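Local coordinates for protein proline-tRNA synthetase class II aaRS (Ybak RNA binding domain plus tRNA synthetase) (Cryptosporidium parvum, PDB 5XIO) that probably charges tRNA(Pro) with L-proline at the expense of ATP, as a class II synthetase, its catalytic core, anticodon-binding and C-terminal domains being seen here with halofuginone, at residues 62-67 / 134-139; 91-96 / 103-108. All coordinates share one frame; numbering follows the deposited sequence.

Contact 1: 62-67 / 134-139; sequences VQNAYF and NQWTSI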
loop_
_atom_site.group_PDB
_atom_site.type_symbol
_atom_site.label_atom_id
_atom_site.label_comp_id
_atom_site.label_asym_id
_atom_site.label_seq_id
_atom_site.Cartn_x
_atom_site.Cartn_y
_atom_site.Cartn_z
ATOM N N VAL A 62 -8.503 -4.189 14.351
ATOM C CA VAL A 62 -7.068 -4.212 14.036
ATOM C C VAL A 62 -6.758 -2.860 13.468
ATOM O O VAL A 62 -7.582 -2.316 12.762
ATOM C CB VAL A 62 -6.646 -5.356 13.116
ATOM C CG1 VAL A 62 -5.130 -5.445 13.026
ATOM C CG2 VAL A 62 -7.194 -6.698 13.626
ATOM N N GLN A 63 -5.583 -2.314 13.827
ATOM C CA GLN A 63 -5.082 -1.008 13.403
ATOM C C GLN A 63 -3.870 -1.222 12.494
ATOM O O GLN A 63 -3.043 -2.083 12.778
ATOM C CB GLN A 63 -4.620 -0.167 14.593
ATOM C CG GLN A 63 -5.565 -0.174 15.818
ATOM C CD GLN A 63 -5.216 0.875 16.860
ATOM O OE1 GLN A 63 -4.348 0.690 17.707
ATOM N NE2 GLN A 63 -5.858 2.017 16.744
ATOM N N ASN A 64 -3.777 -0.449 11.408
ATOM C CA ASN A 64 -2.608 -0.511 10.538
ATOM C C ASN A 64 -1.395 0.324 11.014
ATOM O O ASN A 64 -1.556 1.442 11.646
ATOM C CB ASN A 64 -2.992 -0.119 9.094
ATOM C CG ASN A 64 -3.880 -1.168 8.395
ATOM O OD1 ASN A 64 -3.876 -2.346 8.707
ATOM N ND2 ASN A 64 -4.633 -0.718 7.433
ATOM N N ALA A 65 -0.186 -0.214 10.708
ATOM C CA ALA A 65 1.058 0.513 10.977
ATOM C C ALA A 65 2.137 0.198 9.981
ATOM O O ALA A 65 1.955 -0.624 9.123
ATOM C CB ALA A 65 1.548 0.202 12.379
ATOM N N TYR A 66 3.283 0.840 10.075
ATOM C CA TYR A 66 4.357 0.446 9.212
ATOM C C TYR A 66 5.676 0.437 9.938
ATOM O O TYR A 66 6.127 1.467 10.372
ATOM C CB TYR A 66 4.416 1.389 8.002
ATOM C CG TYR A 66 5.381 0.919 7.007
ATOM C CD1 TYR A 66 5.049 -0.111 6.141
ATOM C CD2 TYR A 66 6.655 1.398 6.991
ATOM C CE1 TYR A 66 5.961 -0.611 5.214
ATOM C CE2 TYR A 66 7.578 0.907 6.112
ATOM C CZ TYR A 66 7.225 -0.109 5.201
ATOM O OH TYR A 66 8.152 -0.608 4.300
ATOM N N PHE A 67 6.314 -0.730 10.021
ATOM C CA PHE A 67 7.620 -0.926 10.679
ATOM C C PHE A 67 8.721 -0.961 9.622
ATOM O O PHE A 67 8.432 -1.170 8.478
ATOM C CB PHE A 67 7.605 -2.246 11.440
ATOM C CG PHE A 67 6.833 -2.200 12.759
ATOM C CD1 PHE A 67 5.456 -2.184 12.769
ATOM C CD2 PHE A 67 7.510 -2.224 13.996
ATOM C CE1 PHE A 67 4.753 -2.173 13.964
ATOM C CE2 PHE A 67 6.810 -2.220 15.177
ATOM C CZ PHE A 67 5.419 -2.188 15.175
ATOM N N ASN A 134 -1.533 -4.659 12.216
ATOM C CA ASN A 134 -1.382 -5.238 10.858
ATOM C C ASN A 134 -0.518 -4.278 10.015
ATOM O O ASN A 134 -0.581 -3.068 10.171
ATOM C CB ASN A 134 -2.742 -5.477 10.201
ATOM C CG ASN A 134 -2.665 -5.879 8.655
ATOM O OD1 ASN A 134 -2.470 -7.051 8.305
ATOM N ND2 ASN A 134 -2.935 -4.925 7.774
ATOM N N GLN A 135 0.327 -4.819 9.152
ATOM C CA GLN A 135 0.900 -4.014 8.127
ATOM C C GLN A 135 0.877 -4.684 6.730
ATOM O O GLN A 135 0.986 -5.903 6.586
ATOM C CB GLN A 135 2.311 -3.622 8.519
ATOM C CG GLN A 135 3.268 -4.750 8.804
ATOM C CD GLN A 135 4.757 -4.323 8.960
ATOM O OE1 GLN A 135 5.098 -3.159 9.038
ATOM N NE2 GLN A 135 5.648 -5.325 8.998
ATOM N N TRP A 136 0.696 -3.850 5.721
ATOM C CA TRP A 136 0.788 -4.202 4.277
ATOM C C TRP A 136 2.220 -3.827 3.835
ATOM O O TRP A 136 2.663 -2.688 3.989
ATOM C CB TRP A 136 -0.282 -3.397 3.499
ATOM C CG TRP A 136 -1.733 -3.769 3.822
ATOM C CD1 TRP A 136 -2.611 -3.111 4.690
ATOM C CD2 TRP A 136 -2.467 -4.878 3.290
ATOM N NE1 TRP A 136 -3.799 -3.791 4.753
ATOM C CE2 TRP A 136 -3.750 -4.859 3.881
ATOM C CE3 TRP A 136 -2.167 -5.884 2.353
ATOM C CZ2 TRP A 136 -4.731 -5.815 3.561
ATOM C CZ3 TRP A 136 -3.121 -6.848 2.081
ATOM C CH2 TRP A 136 -4.398 -6.799 2.676
ATOM N N THR A 137 2.988 -4.800 3.364
ATOM C CA THR A 137 4.427 -4.580 3.070
ATOM C C THR A 137 4.890 -5.557 1.951
ATOM O O THR A 137 4.155 -6.424 1.497
ATOM C CB THR A 137 5.335 -4.830 4.329
ATOM O OG1 THR A 137 5.369 -6.225 4.661
ATOM C CG2 THR A 137 4.793 -4.193 5.636
ATOM N N SER A 138 6.137 -5.410 1.541
ATOM C CA SER A 138 6.759 -6.383 0.762
ATOM C C SER A 138 7.746 -7.088 1.620
ATOM O O SER A 138 8.163 -6.591 2.631
ATOM C CB SER A 138 7.397 -5.798 -0.490
ATOM O OG SER A 138 8.643 -5.207 -0.267
ATOM N N ILE A 139 8.072 -8.277 1.157
ATOM C CA ILE A 139 8.880 -9.273 1.795
ATOM C C ILE A 139 9.858 -9.833 0.708
ATOM O O ILE A 139 9.473 -10.016 -0.504
ATOM C CB ILE A 139 7.989 -10.374 2.264
ATOM C CG1 ILE A 139 7.122 -9.913 3.402
ATOM C CG2 ILE A 139 8.787 -11.553 2.718
ATOM C CD1 ILE A 139 7.833 -9.786 4.753
HETATM O O HOH W 1 0.314 -1.062 6.644
#
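Val-62 lays CG1 against CB of Asn-134 at 3.7 Å, the two side chains meeting at about a right angle, and both touch Ile-57 of helix 40-58. At Gln-63 it is the backbone that works: its O accepts the N-H of Asn-134, while its own side chain leads away. Asn-64 pairs with Asn-134 in parallel register, and the two side chains lie alongside, pointing the same way. ND2 of Asn-134 donates to OD1 of Asn-64 at 2.9 Å, keeping close to its own amide plane but reaching the acceptor from above the carbonyl plane, the two amides being turned 46° against each other. Each amide has further polar partners: OD1 of Asn-134 takes a bond from Gln-159, and ND2 of Asn-64 gives to Asp-54 and to Glu-47 of the second subunit. In this short parallel pairing, helix 40-58 with strand 63-64 has the order of class II motif 1, the dimer-interface element, while antiparallel strands 131-140 and 155-165 are those of motif 2. Ala-65 N donates to Asn-134 O at 2.9 Å, and its O shares water 1 with Trp-136 N. Beyond it the two chains draw apart, and Tyr-66 meets Thr-137 CG2 obliquely through CE1, 3.8 Å away; its OH bonds Glu-155 of the second subunit. At Phe-67 the backbone N-H runs almost straight (173°) to OE1 of Gln-135, 2.9 Å off. Beyond CG the glutamine chain is extended (chi2 170°), which carries its amide across the widening gap, and NE2 is held by Glu-160.

Contact 2: 91-96 / 103-108; sequences AWVTKS and EPIAIR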
loop_
_atom_site.group_PDB
_atom_site.type_symbol
_atom_site.label_atom_id
_atom_site.label_comp_id
_atom_site.label_asym_id
_atom_site.label_seq_id
_atom_site.Cartn_x
_atom_site.Cartn_y
_atom_site.Cartn_z
ATOM N N ALA A 91 18.447 -12.029 2.644
ATOM C CA ALA A 91 19.282 -11.127 1.844
ATOM C C ALA A 91 19.908 -10.056 2.734
ATOM O O ALA A 91 19.193 -9.388 3.474
ATOM C CB ALA A 91 18.452 -10.475 0.746
ATOM N N TRP A 92 21.224 -9.877 2.634
ATOM C CA TRP A 92 21.991 -8.945 3.484
ATOM C C TRP A 92 22.502 -7.748 2.702
ATOM O O TRP A 92 23.037 -7.925 1.610
ATOM C CB TRP A 92 23.182 -9.665 4.123
ATOM C CG TRP A 92 22.791 -10.687 5.111
ATOM C CD1 TRP A 92 22.610 -12.024 4.895
ATOM C CD2 TRP A 92 22.483 -10.452 6.482
ATOM N NE1 TRP A 92 22.215 -12.638 6.059
ATOM C CE2 TRP A 92 22.147 -11.700 7.051
ATOM C CE3 TRP A 92 22.453 -9.308 7.280
ATOM C CZ2 TRP A 92 21.784 -11.834 8.349
ATOM C CZ3 TRP A 92 22.115 -9.444 8.599
ATOM C CH2 TRP A 92 21.793 -10.699 9.128
ATOM N N VAL A 93 22.338 -6.543 3.279
ATOM C CA VAL A 93 22.988 -5.301 2.786
ATOM C C VAL A 93 24.330 -5.111 3.496
ATOM O O VAL A 93 24.357 -5.051 4.748
ATOM C CB VAL A 93 22.115 -4.062 3.050
ATOM C CG1 VAL A 93 22.885 -2.763 2.875
ATOM C CG2 VAL A 93 20.903 -4.094 2.145
ATOM N N THR A 94 25.421 -5.052 2.705
ATOM C CA THR A 94 26.790 -4.899 3.233
ATOM C C THR A 94 27.500 -3.599 2.862
ATOM O O THR A 94 28.532 -3.299 3.419
ATOM C CB THR A 94 27.685 -6.077 2.822
ATOM O OG1 THR A 94 27.747 -6.192 1.383
ATOM C CG2 THR A 94 27.122 -7.383 3.382
ATOM N N LYS A 95 26.906 -2.791 1.988
ATOM C CA LYS A 95 27.593 -1.682 1.341
ATOM C C LYS A 95 26.626 -0.561 1.147
ATOM O O LYS A 95 25.501 -0.813 0.867
ATOM C CB LYS A 95 28.014 -2.083 -0.087
ATOM C CG LYS A 95 29.370 -2.731 -0.236
ATOM C CD LYS A 95 29.772 -2.827 -1.700
ATOM C CE LYS A 95 31.127 -3.500 -1.844
ATOM N NZ LYS A 95 31.596 -3.505 -3.260
ATOM N N SER A 96 27.080 0.679 1.243
ATOM C CA SER A 96 26.353 1.810 0.704
ATOM C C SER A 96 27.326 2.538 -0.144
ATOM O O SER A 96 28.424 2.802 0.301
ATOM C CB SER A 96 25.832 2.746 1.804
ATOM O OG SER A 96 26.850 3.609 2.270
ATOM N N GLU A 103 28.637 -3.054 10.081
ATOM C CA GLU A 103 27.894 -4.309 10.252
ATOM C C GLU A 103 26.719 -4.464 9.270
ATOM O O GLU A 103 25.974 -3.507 9.026
ATOM C CB GLU A 103 27.398 -4.461 11.683
ATOM C CG GLU A 103 26.655 -3.259 12.222
ATOM C CD GLU A 103 26.760 -3.184 13.733
ATOM O OE1 GLU A 103 27.887 -3.412 14.240
ATOM O OE2 GLU A 103 25.729 -2.914 14.407
ATOM N N PRO A 104 26.543 -5.687 8.729
ATOM C CA PRO A 104 25.497 -5.923 7.757
ATOM C C PRO A 104 24.080 -5.804 8.353
ATOM O O PRO A 104 23.876 -5.992 9.581
ATOM C CB PRO A 104 25.808 -7.328 7.238
ATOM C CG PRO A 104 26.527 -7.990 8.336
ATOM C CD PRO A 104 27.299 -6.914 9.038
ATOM N N ILE A 105 23.134 -5.439 7.486
ATOM C CA ILE A 105 21.736 -5.406 7.861
ATOM C C ILE A 105 20.875 -6.208 6.906
ATOM O O ILE A 105 21.126 -6.254 5.695
ATOM C CB ILE A 105 21.160 -3.958 7.997
ATOM C CG1 ILE A 105 21.015 -3.296 6.641
ATOM C CG2 ILE A 105 22.032 -3.097 8.916
ATOM C CD1 ILE A 105 20.759 -1.810 6.741
ATOM N N ALA A 106 19.826 -6.808 7.472
ATOM C CA ALA A 106 18.979 -7.724 6.743
ATOM C C ALA A 106 17.728 -7.073 6.277
ATOM O O ALA A 106 17.067 -6.340 7.057
ATOM C CB ALA A 106 18.598 -8.890 7.606
ATOM N N ILE A 107 17.382 -7.385 5.028
ATOM C CA ILE A 107 16.064 -7.154 4.540
ATOM C C ILE A 107 15.093 -8.131 5.162
ATOM O O ILE A 107 15.302 -9.381 5.239
ATOM C CB ILE A 107 15.932 -7.316 3.036
ATOM C CG1 ILE A 107 16.642 -6.228 2.328
ATOM C CG2 ILE A 107 14.470 -7.148 2.608
ATOM C CD1 ILE A 107 16.944 -6.645 0.881
ATOM N N ARG A 108 14.019 -7.546 5.633
ATOM C CA ARG A 108 12.940 -8.207 6.325
ATOM C C ARG A 108 12.281 -9.410 5.647
ATOM O O ARG A 108 11.714 -9.316 4.612
ATOM C CB ARG A 108 11.950 -7.118 6.736
ATOM C CG ARG A 108 10.513 -7.458 6.921
ATOM C CD ARG A 108 9.707 -6.684 5.924
ATOM N NE ARG A 108 9.202 -5.452 6.452
ATOM C CZ ARG A 108 8.935 -4.408 5.708
ATOM N NH1 ARG A 108 9.105 -4.454 4.415
ATOM N NH2 ARG A 108 8.487 -3.323 6.259
HETATM O O HOH W 2 15.591 -11.066 3.237
#
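Trp-92 lays its six-membered ring over Ala-106, whose CB sits 3.9 Å from the centroid and 19° off the ring normal, a CH-pi contact displaced toward the rim. The ring gets there because CG lies beside the backbone N (chi1 -68°) and the indole then swings over the partner strand; CE3 comes within 3.5 Å of Ile-105 C and also meets Pro-104 CB, at 3.9 Å. Trp-92 and Ala-106 form a non-hydrogen-bonded antiparallel pair. The next pair, Val-93 with Ile-105, is hydrogen-bonded, and its side chains lie on the other face of the sheet, with CB of the valine 3.8 Å from CG1 of the isoleucine.

Backbone bonds run along this register. Val-93 N gives to Ile-105 O at 2.7 Å, and Ile-105 N returns a bond to Val-93 O; further along, Ile-107 N reaches Ala-91 O at 3.1 Å. Past that bond water 2 bridges Ala-91 N and Ile-107 O, while Ala-91 CB touches CD1 of Ile-107. Together the segments form most of the beta hairpin of strands 91-96 and 99-107.

Farther out, Gln-73 of helix 73-76 packs on Trp-92 and Pro-104, and Leu-76 on Ala-106, while Phe-70 of strand 70-72 packs on Val-93 and Ile-105. Strand 91-96 pairs antiparallel with a strand of the second subunit, continuing the sheet across the dimer interface. Between the two segments the side chains meet through carbon alone, so the directional bonding across the hairpin comes from the backbone, while the side chains add non-directional apolar contact.

Overall arrangement
From the N terminus, the chain leaves helix 40-58 and enters 62-67, whose partner is 134-139, with 66 residues between them; contact 1 closes that long loop. Nested inside it, contact 2 closes a much shorter one, joining 91-96 to 103-108 across the hairpin turn. Contact 1 ties the stretch after helix 40-58 to the sheet of the synthetase core, whereas contact 2 joins two strands of a separate small antiparallel sheet, which strand 70-72 completes within the chain. Their centres lie 21 Å apart, and Arg-108 links them: leaving the hairpin, it reaches back with weak hydrogen bonds to Ser-138 O, Phe-67 O and Tyr-66 OH. Both contacts also touch the second subunit.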